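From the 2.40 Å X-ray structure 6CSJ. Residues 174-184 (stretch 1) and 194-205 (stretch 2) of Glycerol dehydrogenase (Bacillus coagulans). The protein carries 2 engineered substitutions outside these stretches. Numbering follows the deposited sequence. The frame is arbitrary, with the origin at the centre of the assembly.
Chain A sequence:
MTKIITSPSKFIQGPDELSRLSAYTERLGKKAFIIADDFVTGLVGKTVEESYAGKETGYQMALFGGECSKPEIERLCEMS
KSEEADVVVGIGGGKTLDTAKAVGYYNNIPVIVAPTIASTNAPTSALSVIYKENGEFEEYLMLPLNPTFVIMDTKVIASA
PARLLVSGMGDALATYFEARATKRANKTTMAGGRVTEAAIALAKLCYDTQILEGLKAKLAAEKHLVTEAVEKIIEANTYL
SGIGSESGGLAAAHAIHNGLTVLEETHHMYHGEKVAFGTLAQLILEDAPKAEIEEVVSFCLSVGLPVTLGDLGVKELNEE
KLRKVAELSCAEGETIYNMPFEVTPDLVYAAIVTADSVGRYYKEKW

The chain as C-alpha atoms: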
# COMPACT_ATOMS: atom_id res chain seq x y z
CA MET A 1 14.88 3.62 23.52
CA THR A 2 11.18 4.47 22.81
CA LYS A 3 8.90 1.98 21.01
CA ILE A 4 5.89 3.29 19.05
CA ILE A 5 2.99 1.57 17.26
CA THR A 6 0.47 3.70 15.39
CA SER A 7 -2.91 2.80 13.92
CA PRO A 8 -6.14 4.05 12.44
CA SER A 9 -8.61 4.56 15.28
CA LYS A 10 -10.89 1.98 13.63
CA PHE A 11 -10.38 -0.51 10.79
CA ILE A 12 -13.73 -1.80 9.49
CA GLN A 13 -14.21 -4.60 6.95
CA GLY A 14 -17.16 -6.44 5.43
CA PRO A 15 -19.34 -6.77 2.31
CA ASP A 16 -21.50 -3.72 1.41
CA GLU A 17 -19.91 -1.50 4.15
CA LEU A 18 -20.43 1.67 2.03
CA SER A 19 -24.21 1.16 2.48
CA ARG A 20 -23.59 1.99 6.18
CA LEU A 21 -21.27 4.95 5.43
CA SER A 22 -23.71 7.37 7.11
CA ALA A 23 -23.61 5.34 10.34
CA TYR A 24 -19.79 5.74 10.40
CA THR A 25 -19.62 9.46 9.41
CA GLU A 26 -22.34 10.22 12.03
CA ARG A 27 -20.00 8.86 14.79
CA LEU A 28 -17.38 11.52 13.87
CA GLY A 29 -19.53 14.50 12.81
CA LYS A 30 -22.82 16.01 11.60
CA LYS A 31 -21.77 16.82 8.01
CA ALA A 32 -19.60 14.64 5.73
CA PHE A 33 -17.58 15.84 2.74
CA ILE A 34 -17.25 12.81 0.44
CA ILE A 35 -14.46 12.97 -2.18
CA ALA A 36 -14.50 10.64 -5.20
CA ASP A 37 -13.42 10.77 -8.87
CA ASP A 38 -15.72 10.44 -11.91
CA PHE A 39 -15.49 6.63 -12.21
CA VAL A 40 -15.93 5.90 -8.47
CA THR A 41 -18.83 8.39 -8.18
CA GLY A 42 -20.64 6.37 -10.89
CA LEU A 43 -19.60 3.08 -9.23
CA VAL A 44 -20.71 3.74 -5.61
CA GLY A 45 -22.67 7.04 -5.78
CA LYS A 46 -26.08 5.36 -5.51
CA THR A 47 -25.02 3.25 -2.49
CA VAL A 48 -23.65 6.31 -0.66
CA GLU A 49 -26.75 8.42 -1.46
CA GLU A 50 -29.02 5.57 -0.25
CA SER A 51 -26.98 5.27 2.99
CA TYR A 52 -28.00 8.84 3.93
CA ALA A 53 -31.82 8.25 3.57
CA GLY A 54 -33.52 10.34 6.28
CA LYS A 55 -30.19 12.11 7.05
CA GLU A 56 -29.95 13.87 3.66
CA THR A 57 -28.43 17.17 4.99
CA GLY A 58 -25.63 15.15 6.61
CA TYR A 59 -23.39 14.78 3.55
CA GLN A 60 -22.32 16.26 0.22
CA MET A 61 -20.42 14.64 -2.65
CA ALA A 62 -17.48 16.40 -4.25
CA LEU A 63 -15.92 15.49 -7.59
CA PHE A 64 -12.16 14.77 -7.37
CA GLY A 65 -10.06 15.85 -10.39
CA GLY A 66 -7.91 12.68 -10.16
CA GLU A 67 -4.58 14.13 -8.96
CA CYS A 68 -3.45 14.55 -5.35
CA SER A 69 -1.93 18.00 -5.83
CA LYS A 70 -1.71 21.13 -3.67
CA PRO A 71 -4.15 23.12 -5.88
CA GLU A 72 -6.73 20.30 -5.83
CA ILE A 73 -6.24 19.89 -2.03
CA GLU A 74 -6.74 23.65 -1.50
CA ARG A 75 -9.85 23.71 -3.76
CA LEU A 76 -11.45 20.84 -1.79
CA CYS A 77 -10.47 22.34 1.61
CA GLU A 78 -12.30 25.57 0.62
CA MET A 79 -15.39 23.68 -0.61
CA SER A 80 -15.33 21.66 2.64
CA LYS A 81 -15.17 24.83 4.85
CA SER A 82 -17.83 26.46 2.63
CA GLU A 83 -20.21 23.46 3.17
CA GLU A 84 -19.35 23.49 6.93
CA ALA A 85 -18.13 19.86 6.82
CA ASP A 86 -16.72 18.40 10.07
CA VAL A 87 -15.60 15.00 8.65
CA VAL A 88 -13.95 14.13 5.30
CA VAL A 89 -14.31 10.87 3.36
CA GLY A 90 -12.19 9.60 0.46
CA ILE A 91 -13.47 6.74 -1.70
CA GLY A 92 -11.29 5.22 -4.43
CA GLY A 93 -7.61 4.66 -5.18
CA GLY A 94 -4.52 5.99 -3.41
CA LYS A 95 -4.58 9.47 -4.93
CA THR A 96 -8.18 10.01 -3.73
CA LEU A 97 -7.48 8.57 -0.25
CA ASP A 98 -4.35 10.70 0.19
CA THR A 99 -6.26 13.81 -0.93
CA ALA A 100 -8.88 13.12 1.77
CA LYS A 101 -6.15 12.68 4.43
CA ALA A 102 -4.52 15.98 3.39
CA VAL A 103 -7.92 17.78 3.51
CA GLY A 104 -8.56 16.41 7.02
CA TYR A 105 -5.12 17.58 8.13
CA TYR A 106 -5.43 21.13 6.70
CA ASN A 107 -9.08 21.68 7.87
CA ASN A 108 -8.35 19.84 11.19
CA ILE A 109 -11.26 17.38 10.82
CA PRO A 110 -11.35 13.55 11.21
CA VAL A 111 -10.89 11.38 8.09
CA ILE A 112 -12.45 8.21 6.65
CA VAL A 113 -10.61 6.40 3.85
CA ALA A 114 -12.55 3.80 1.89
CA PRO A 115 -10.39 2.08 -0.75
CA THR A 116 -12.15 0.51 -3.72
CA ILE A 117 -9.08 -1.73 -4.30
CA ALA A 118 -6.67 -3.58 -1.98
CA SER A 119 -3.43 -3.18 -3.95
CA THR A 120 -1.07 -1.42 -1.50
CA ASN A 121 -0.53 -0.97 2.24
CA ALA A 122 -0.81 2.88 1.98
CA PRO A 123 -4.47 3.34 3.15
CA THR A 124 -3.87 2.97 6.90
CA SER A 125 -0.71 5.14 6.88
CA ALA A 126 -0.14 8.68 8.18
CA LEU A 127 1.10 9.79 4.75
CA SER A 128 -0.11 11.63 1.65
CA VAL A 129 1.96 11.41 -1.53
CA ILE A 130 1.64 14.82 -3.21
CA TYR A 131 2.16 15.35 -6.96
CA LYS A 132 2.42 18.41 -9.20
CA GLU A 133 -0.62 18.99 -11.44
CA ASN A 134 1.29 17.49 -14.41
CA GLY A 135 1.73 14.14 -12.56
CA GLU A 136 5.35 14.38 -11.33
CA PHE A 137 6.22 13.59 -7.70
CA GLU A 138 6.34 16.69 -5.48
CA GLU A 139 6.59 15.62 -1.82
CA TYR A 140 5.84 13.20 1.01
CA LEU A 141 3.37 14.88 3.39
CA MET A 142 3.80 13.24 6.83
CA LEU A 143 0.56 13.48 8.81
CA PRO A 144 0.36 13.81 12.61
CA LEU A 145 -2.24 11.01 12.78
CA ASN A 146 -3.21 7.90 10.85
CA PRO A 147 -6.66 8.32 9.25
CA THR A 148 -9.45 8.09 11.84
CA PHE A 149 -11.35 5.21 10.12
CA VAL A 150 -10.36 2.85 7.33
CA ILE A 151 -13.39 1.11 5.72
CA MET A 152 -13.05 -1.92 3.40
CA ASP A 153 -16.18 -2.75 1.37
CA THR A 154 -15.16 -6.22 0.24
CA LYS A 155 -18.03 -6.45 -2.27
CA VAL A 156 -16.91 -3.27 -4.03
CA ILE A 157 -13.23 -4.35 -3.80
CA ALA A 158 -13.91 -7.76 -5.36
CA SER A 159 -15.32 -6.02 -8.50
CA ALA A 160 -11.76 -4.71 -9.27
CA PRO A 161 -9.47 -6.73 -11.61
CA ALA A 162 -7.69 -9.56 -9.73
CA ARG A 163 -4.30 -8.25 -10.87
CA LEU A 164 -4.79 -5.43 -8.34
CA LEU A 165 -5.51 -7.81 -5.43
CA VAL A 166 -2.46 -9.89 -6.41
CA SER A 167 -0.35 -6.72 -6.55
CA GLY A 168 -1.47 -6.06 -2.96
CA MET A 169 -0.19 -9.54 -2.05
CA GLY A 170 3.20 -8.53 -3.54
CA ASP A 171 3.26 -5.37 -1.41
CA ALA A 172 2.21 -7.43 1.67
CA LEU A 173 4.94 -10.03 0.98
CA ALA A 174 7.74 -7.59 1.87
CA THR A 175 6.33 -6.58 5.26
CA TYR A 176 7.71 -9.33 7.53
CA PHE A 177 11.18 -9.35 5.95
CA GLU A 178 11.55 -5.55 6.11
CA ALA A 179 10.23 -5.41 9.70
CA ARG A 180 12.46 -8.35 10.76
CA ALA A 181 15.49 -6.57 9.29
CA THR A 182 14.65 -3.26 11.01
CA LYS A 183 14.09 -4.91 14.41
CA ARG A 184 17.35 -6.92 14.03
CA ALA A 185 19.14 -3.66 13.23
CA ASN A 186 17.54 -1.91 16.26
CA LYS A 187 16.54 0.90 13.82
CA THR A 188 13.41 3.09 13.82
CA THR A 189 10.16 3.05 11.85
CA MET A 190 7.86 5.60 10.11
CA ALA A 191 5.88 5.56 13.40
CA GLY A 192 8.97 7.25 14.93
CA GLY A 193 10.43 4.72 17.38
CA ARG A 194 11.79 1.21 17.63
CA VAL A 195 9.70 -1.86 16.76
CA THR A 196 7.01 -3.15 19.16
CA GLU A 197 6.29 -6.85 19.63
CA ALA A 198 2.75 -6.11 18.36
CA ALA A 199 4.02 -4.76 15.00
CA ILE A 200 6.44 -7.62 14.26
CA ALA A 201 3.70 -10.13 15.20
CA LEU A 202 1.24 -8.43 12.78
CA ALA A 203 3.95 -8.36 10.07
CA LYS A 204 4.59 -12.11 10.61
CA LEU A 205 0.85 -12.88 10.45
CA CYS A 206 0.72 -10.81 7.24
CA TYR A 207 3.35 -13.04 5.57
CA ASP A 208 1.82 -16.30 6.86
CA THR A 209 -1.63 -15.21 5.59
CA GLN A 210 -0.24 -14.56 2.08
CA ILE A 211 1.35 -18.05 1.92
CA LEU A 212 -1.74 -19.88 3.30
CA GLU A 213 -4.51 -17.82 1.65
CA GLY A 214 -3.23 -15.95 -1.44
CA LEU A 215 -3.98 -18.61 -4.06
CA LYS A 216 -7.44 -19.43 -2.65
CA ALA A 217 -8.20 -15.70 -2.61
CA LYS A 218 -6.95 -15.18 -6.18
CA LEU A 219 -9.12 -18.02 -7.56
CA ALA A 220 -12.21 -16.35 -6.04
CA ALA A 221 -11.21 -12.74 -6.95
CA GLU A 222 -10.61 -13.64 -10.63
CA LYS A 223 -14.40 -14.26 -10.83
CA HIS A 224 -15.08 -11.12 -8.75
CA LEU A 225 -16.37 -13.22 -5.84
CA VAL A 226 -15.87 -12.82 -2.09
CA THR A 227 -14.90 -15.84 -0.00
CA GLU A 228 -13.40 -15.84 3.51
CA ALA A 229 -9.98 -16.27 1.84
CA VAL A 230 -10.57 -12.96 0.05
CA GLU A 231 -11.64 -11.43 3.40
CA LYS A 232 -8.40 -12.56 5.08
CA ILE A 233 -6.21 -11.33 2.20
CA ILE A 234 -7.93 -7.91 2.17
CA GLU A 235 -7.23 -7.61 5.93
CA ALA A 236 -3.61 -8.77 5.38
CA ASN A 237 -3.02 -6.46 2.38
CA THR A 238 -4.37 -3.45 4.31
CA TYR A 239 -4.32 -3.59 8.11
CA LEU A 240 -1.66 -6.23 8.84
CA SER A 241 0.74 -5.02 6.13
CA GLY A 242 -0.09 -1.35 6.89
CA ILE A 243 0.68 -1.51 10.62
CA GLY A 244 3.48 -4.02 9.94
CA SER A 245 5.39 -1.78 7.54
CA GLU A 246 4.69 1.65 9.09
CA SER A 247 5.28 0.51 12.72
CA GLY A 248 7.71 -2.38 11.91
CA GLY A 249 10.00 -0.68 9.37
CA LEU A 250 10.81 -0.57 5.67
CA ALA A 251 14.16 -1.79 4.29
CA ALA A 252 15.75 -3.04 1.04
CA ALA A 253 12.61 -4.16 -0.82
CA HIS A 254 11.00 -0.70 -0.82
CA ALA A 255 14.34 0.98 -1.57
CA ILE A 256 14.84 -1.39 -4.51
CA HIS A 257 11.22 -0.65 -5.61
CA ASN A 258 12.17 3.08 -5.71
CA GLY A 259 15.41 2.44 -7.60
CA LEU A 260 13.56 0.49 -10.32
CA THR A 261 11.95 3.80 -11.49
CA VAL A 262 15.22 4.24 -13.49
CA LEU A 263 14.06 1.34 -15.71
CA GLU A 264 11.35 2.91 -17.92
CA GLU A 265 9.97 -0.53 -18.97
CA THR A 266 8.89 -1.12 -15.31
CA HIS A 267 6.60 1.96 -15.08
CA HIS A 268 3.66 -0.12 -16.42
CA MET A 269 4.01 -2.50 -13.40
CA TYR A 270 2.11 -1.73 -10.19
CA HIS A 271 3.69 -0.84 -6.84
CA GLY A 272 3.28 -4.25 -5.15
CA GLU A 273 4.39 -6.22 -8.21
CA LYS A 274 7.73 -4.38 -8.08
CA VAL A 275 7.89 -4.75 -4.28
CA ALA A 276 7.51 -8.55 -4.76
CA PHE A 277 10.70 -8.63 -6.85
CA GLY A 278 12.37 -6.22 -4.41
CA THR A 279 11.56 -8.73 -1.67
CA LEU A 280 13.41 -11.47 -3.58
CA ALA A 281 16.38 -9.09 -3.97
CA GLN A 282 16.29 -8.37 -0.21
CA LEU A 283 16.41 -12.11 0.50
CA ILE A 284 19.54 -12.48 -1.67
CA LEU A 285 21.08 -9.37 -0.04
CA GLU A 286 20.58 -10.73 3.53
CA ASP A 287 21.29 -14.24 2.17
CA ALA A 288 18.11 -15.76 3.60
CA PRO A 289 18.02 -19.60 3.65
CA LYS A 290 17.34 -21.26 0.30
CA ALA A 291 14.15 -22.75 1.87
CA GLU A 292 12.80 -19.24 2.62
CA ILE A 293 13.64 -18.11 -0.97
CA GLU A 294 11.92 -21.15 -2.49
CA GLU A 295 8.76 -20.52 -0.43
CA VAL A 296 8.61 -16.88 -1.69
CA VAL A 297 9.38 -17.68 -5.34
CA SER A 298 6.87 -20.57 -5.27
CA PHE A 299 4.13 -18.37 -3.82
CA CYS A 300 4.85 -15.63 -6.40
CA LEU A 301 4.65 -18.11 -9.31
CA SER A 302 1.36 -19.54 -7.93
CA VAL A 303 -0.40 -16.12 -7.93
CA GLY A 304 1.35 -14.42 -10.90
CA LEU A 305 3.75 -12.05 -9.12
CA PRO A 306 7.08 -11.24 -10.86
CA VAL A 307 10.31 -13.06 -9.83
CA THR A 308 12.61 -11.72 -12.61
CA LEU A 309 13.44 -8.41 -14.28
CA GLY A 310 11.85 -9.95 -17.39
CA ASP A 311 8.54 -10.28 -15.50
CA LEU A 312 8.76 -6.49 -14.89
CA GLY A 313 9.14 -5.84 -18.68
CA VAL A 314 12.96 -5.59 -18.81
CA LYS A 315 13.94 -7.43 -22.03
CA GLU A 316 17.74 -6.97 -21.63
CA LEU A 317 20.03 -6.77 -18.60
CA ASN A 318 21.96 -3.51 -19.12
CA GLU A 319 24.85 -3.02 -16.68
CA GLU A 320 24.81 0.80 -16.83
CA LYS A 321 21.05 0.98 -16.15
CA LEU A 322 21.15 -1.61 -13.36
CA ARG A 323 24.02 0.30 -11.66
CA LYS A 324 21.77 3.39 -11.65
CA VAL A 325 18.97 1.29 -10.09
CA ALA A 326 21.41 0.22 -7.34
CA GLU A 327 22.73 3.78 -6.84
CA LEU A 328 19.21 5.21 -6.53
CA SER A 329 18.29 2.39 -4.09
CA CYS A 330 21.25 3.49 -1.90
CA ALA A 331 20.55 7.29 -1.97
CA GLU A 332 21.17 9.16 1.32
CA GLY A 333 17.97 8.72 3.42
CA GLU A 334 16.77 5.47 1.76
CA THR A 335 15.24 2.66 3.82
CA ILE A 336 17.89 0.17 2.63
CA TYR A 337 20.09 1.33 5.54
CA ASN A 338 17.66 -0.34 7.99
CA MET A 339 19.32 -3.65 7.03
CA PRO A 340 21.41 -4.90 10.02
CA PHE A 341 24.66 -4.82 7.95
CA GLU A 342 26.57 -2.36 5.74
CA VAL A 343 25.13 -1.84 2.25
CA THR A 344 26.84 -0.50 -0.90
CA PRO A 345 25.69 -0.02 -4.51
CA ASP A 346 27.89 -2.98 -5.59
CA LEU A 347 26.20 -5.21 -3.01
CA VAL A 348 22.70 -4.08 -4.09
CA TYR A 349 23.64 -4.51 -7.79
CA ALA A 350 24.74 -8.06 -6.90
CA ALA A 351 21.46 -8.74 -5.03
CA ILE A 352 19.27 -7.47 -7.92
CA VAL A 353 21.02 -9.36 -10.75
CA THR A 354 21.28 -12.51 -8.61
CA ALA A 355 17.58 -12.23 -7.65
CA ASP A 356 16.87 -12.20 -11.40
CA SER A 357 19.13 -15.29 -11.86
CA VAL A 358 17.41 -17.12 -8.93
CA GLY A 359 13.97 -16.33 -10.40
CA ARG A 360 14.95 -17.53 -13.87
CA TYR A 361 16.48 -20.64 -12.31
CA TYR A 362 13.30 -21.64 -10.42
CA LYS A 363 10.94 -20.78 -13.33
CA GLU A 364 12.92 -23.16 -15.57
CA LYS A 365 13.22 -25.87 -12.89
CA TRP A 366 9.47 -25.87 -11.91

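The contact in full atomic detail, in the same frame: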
# COMPACT_ATOMS: atom_id res chain seq x y z
N ALA A 174 6.54 -8.23 1.33
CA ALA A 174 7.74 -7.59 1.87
C ALA A 174 7.69 -7.31 3.36
O ALA A 174 8.74 -7.23 4.00
CB ALA A 174 8.00 -6.28 1.14
N THR A 175 6.49 -7.18 3.93
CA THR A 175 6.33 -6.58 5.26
C THR A 175 7.10 -7.27 6.37
O THR A 175 7.78 -6.58 7.14
CB THR A 175 4.84 -6.50 5.66
OG1 THR A 175 4.09 -5.84 4.63
CG2 THR A 175 4.69 -5.73 6.99
N TYR A 176 7.00 -8.59 6.48
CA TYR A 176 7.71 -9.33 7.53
C TYR A 176 9.24 -9.21 7.40
O TYR A 176 9.93 -8.99 8.40
CB TYR A 176 7.32 -10.81 7.54
CG TYR A 176 8.10 -11.61 8.58
CD1 TYR A 176 8.05 -11.25 9.93
CD2 TYR A 176 8.90 -12.69 8.21
CE1 TYR A 176 8.76 -11.96 10.88
CE2 TYR A 176 9.62 -13.41 9.16
CZ TYR A 176 9.54 -13.03 10.49
OH TYR A 176 10.25 -13.73 11.44
N PHE A 177 9.75 -9.34 6.18
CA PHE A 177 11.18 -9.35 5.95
C PHE A 177 11.81 -7.99 6.25
O PHE A 177 12.91 -7.91 6.85
CB PHE A 177 11.49 -9.81 4.52
CG PHE A 177 10.98 -11.19 4.22
CD1 PHE A 177 11.50 -12.30 4.89
CD2 PHE A 177 9.95 -11.39 3.30
CE1 PHE A 177 11.01 -13.59 4.65
CE2 PHE A 177 9.47 -12.67 3.04
CZ PHE A 177 10.01 -13.78 3.70
N GLU A 178 11.11 -6.92 5.86
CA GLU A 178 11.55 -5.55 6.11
C GLU A 178 11.48 -5.20 7.59
O GLU A 178 12.41 -4.58 8.12
CB GLU A 178 10.74 -4.55 5.28
CG GLU A 178 10.96 -4.74 3.78
CD GLU A 178 10.53 -3.56 2.94
OE1 GLU A 178 9.31 -3.30 2.81
OE2 GLU A 178 11.44 -2.89 2.39
N ALA A 179 10.40 -5.62 8.25
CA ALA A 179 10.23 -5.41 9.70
C ALA A 179 11.24 -6.22 10.52
O ALA A 179 11.80 -5.71 11.49
CB ALA A 179 8.81 -5.74 10.12
N ARG A 180 11.45 -7.48 10.13
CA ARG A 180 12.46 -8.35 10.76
C ARG A 180 13.84 -7.70 10.69
O ARG A 180 14.55 -7.64 11.69
CB ARG A 180 12.50 -9.72 10.09
CG ARG A 180 13.42 -10.73 10.76
CD ARG A 180 13.29 -12.13 10.15
NE ARG A 180 13.80 -12.18 8.78
CZ ARG A 180 13.80 -13.26 8.00
NH1 ARG A 180 13.28 -14.41 8.43
NH2 ARG A 180 14.30 -13.21 6.77
N ALA A 181 14.20 -7.23 9.50
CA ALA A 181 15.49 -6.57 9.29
C ALA A 181 15.67 -5.34 10.20
O ALA A 181 16.69 -5.20 10.86
CB ALA A 181 15.65 -6.18 7.83
N THR A 182 14.65 -4.48 10.21
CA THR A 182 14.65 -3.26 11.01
C THR A 182 14.77 -3.56 12.51
O THR A 182 15.54 -2.91 13.22
CB THR A 182 13.40 -2.41 10.74
OG1 THR A 182 13.35 -2.03 9.36
CG2 THR A 182 13.40 -1.15 11.61
N LYS A 183 14.01 -4.54 13.00
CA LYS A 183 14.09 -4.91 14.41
C LYS A 183 15.46 -5.50 14.77
O LYS A 183 16.03 -5.16 15.82
CB LYS A 183 12.97 -5.87 14.78
CG LYS A 183 12.77 -6.06 16.28
CD LYS A 183 11.53 -6.88 16.56
CE LYS A 183 11.05 -6.72 17.99
NZ LYS A 183 12.00 -7.35 18.94
N ARG A 184 15.99 -6.37 13.89
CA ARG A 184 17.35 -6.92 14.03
C ARG A 184 18.39 -5.81 14.12
O ARG A 184 19.26 -5.86 14.98
CB ARG A 184 17.72 -7.84 12.86
CG ARG A 184 17.58 -9.33 13.11
CD ARG A 184 17.73 -10.09 11.78
NE ARG A 184 17.07 -11.41 11.80
CZ ARG A 184 16.89 -12.20 10.74
NH1 ARG A 184 17.28 -11.85 9.52
NH2 ARG A 184 16.28 -13.38 10.90
N ARG A 194 11.42 2.60 17.87
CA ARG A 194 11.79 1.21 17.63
C ARG A 194 10.55 0.31 17.54
O ARG A 194 9.42 0.74 17.83
CB ARG A 194 12.81 0.73 18.69
CG ARG A 194 14.10 1.53 18.64
CD ARG A 194 15.21 0.93 19.49
NE ARG A 194 14.80 0.84 20.89
CZ ARG A 194 14.86 -0.24 21.68
NH1 ARG A 194 15.40 -1.39 21.28
NH2 ARG A 194 14.44 -0.14 22.94
N VAL A 195 10.77 -0.94 17.14
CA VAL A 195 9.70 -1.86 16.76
C VAL A 195 9.09 -2.56 17.98
O VAL A 195 9.79 -3.20 18.74
CB VAL A 195 10.18 -2.90 15.73
CG1 VAL A 195 9.07 -3.87 15.37
CG2 VAL A 195 10.72 -2.21 14.48
N THR A 196 7.77 -2.42 18.13
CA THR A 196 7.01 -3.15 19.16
C THR A 196 6.88 -4.63 18.81
O THR A 196 6.99 -5.02 17.64
CB THR A 196 5.58 -2.59 19.32
OG1 THR A 196 4.88 -2.64 18.05
CG2 THR A 196 5.61 -1.15 19.84
N GLU A 197 6.63 -5.45 19.83
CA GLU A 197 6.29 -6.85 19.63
C GLU A 197 4.98 -7.01 18.84
O GLU A 197 4.87 -7.90 17.98
CB GLU A 197 6.20 -7.58 20.97
CG GLU A 197 7.52 -7.67 21.74
CD GLU A 197 8.68 -8.20 20.88
OE1 GLU A 197 8.51 -9.20 20.16
OE2 GLU A 197 9.77 -7.59 20.91
N ALA A 198 4.01 -6.12 19.10
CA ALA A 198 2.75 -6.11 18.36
C ALA A 198 2.97 -5.96 16.84
O ALA A 198 2.40 -6.72 16.06
CB ALA A 198 1.84 -5.00 18.86
N ALA A 199 3.82 -5.02 16.43
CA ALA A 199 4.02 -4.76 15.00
C ALA A 199 4.71 -5.90 14.25
O ALA A 199 4.33 -6.23 13.13
CB ALA A 199 4.79 -3.45 14.80
N ILE A 200 5.73 -6.49 14.87
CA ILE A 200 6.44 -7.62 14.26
C ILE A 200 5.52 -8.85 14.19
O ILE A 200 5.52 -9.57 13.19
CB ILE A 200 7.83 -7.90 14.94
CG1 ILE A 200 8.71 -8.81 14.09
CG2 ILE A 200 7.69 -8.51 16.32
CD1 ILE A 200 9.15 -8.20 12.78
N ALA A 201 4.71 -9.06 15.21
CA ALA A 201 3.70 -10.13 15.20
C ALA A 201 2.65 -9.96 14.08
O ALA A 201 2.29 -10.93 13.42
CB ALA A 201 3.01 -10.23 16.55
N LEU A 202 2.18 -8.73 13.88
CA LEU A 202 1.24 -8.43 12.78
C LEU A 202 1.91 -8.57 11.40
O LEU A 202 1.28 -9.06 10.46
CB LEU A 202 0.61 -7.04 12.95
CG LEU A 202 -0.32 -6.89 14.16
CD1 LEU A 202 -0.82 -5.47 14.31
CD2 LEU A 202 -1.53 -7.82 14.08
N ALA A 203 3.17 -8.16 11.29
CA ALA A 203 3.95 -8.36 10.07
C ALA A 203 4.14 -9.85 9.73
O ALA A 203 4.02 -10.26 8.58
CB ALA A 203 5.30 -7.68 10.21
N LYS A 204 4.43 -10.65 10.75
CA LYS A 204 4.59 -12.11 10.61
C LYS A 204 3.27 -12.76 10.18
O LYS A 204 3.23 -13.57 9.24
CB LYS A 204 5.16 -12.70 11.92
CG LYS A 204 5.30 -14.21 12.05
CD LYS A 204 6.18 -14.83 10.98
CE LYS A 204 6.26 -16.35 11.09
NZ LYS A 204 6.67 -16.93 9.78
N LEU A 205 2.17 -12.40 10.84
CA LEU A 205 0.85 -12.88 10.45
C LEU A 205 0.51 -12.48 9.01
O LEU A 205 -0.12 -13.25 8.29
CB LEU A 205 -0.23 -12.39 11.40
CG LEU A 205 -1.67 -12.86 11.13
CD1 LEU A 205 -1.83 -14.36 11.33
CD2 LEU A 205 -2.62 -12.07 12.01

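Antiparallel helices can approach closely where small residues leave a hollow that larger neighbours fill, and this pair in glycerol dehydrogenase is a compact example. The axes of helices 175-184 and 197-205 run at 150° to one another and come within 8.2 Å. The tightest point lies where alanine faces the partner: the CA atoms of Tyr176 and Ala203 are only 4.6 Å apart, and the CB of Ala203 lies 3.8 Å from CG2 of Thr175 and 4.0 Å from CB of Ala179. With no side-chain atom beyond CB, Ala203 lets the first helix settle almost onto its backbone, so that Tyr176 CB rests 3.5 Å from Ala203 O.

Further along, the spacing widens and a bump takes over. Ile200, with chi1 t and chi2 p, extends its CD1 into the shallow space above Ala179, 3.6 Å from Ala179 CB and equally 3.6 Å from the backbone N of Arg180. The same methyl lies 4.2 Å from Tyr176 CE1, so one branch tip meets side chain and main chain together.

Tyr176 leaves its helix sideways, and its ring packs along the second helix, with CD1 3.6 Å from Lys204 CA. Lys204 folds over one face: its CD stands 3.9 Å from the ring centroid, a CH-pi contact, whereas its NZ, at 5.1 Å from that centroid, adds at most a weak attraction.

At the other end, Val195 fills the space beside Thr182 and Lys183; its CG2 is 4.1 Å from Thr182 CG2. The long chain of Lys183 passes Val195, with CE 3.8 Å from Val195 O, and delivers NZ to OE2 of Glu197 at 3.0 Å, a hydrogen-bonded salt bridge. Glu197 starts away from the first helix, but its carboxylate curls back to close the margin.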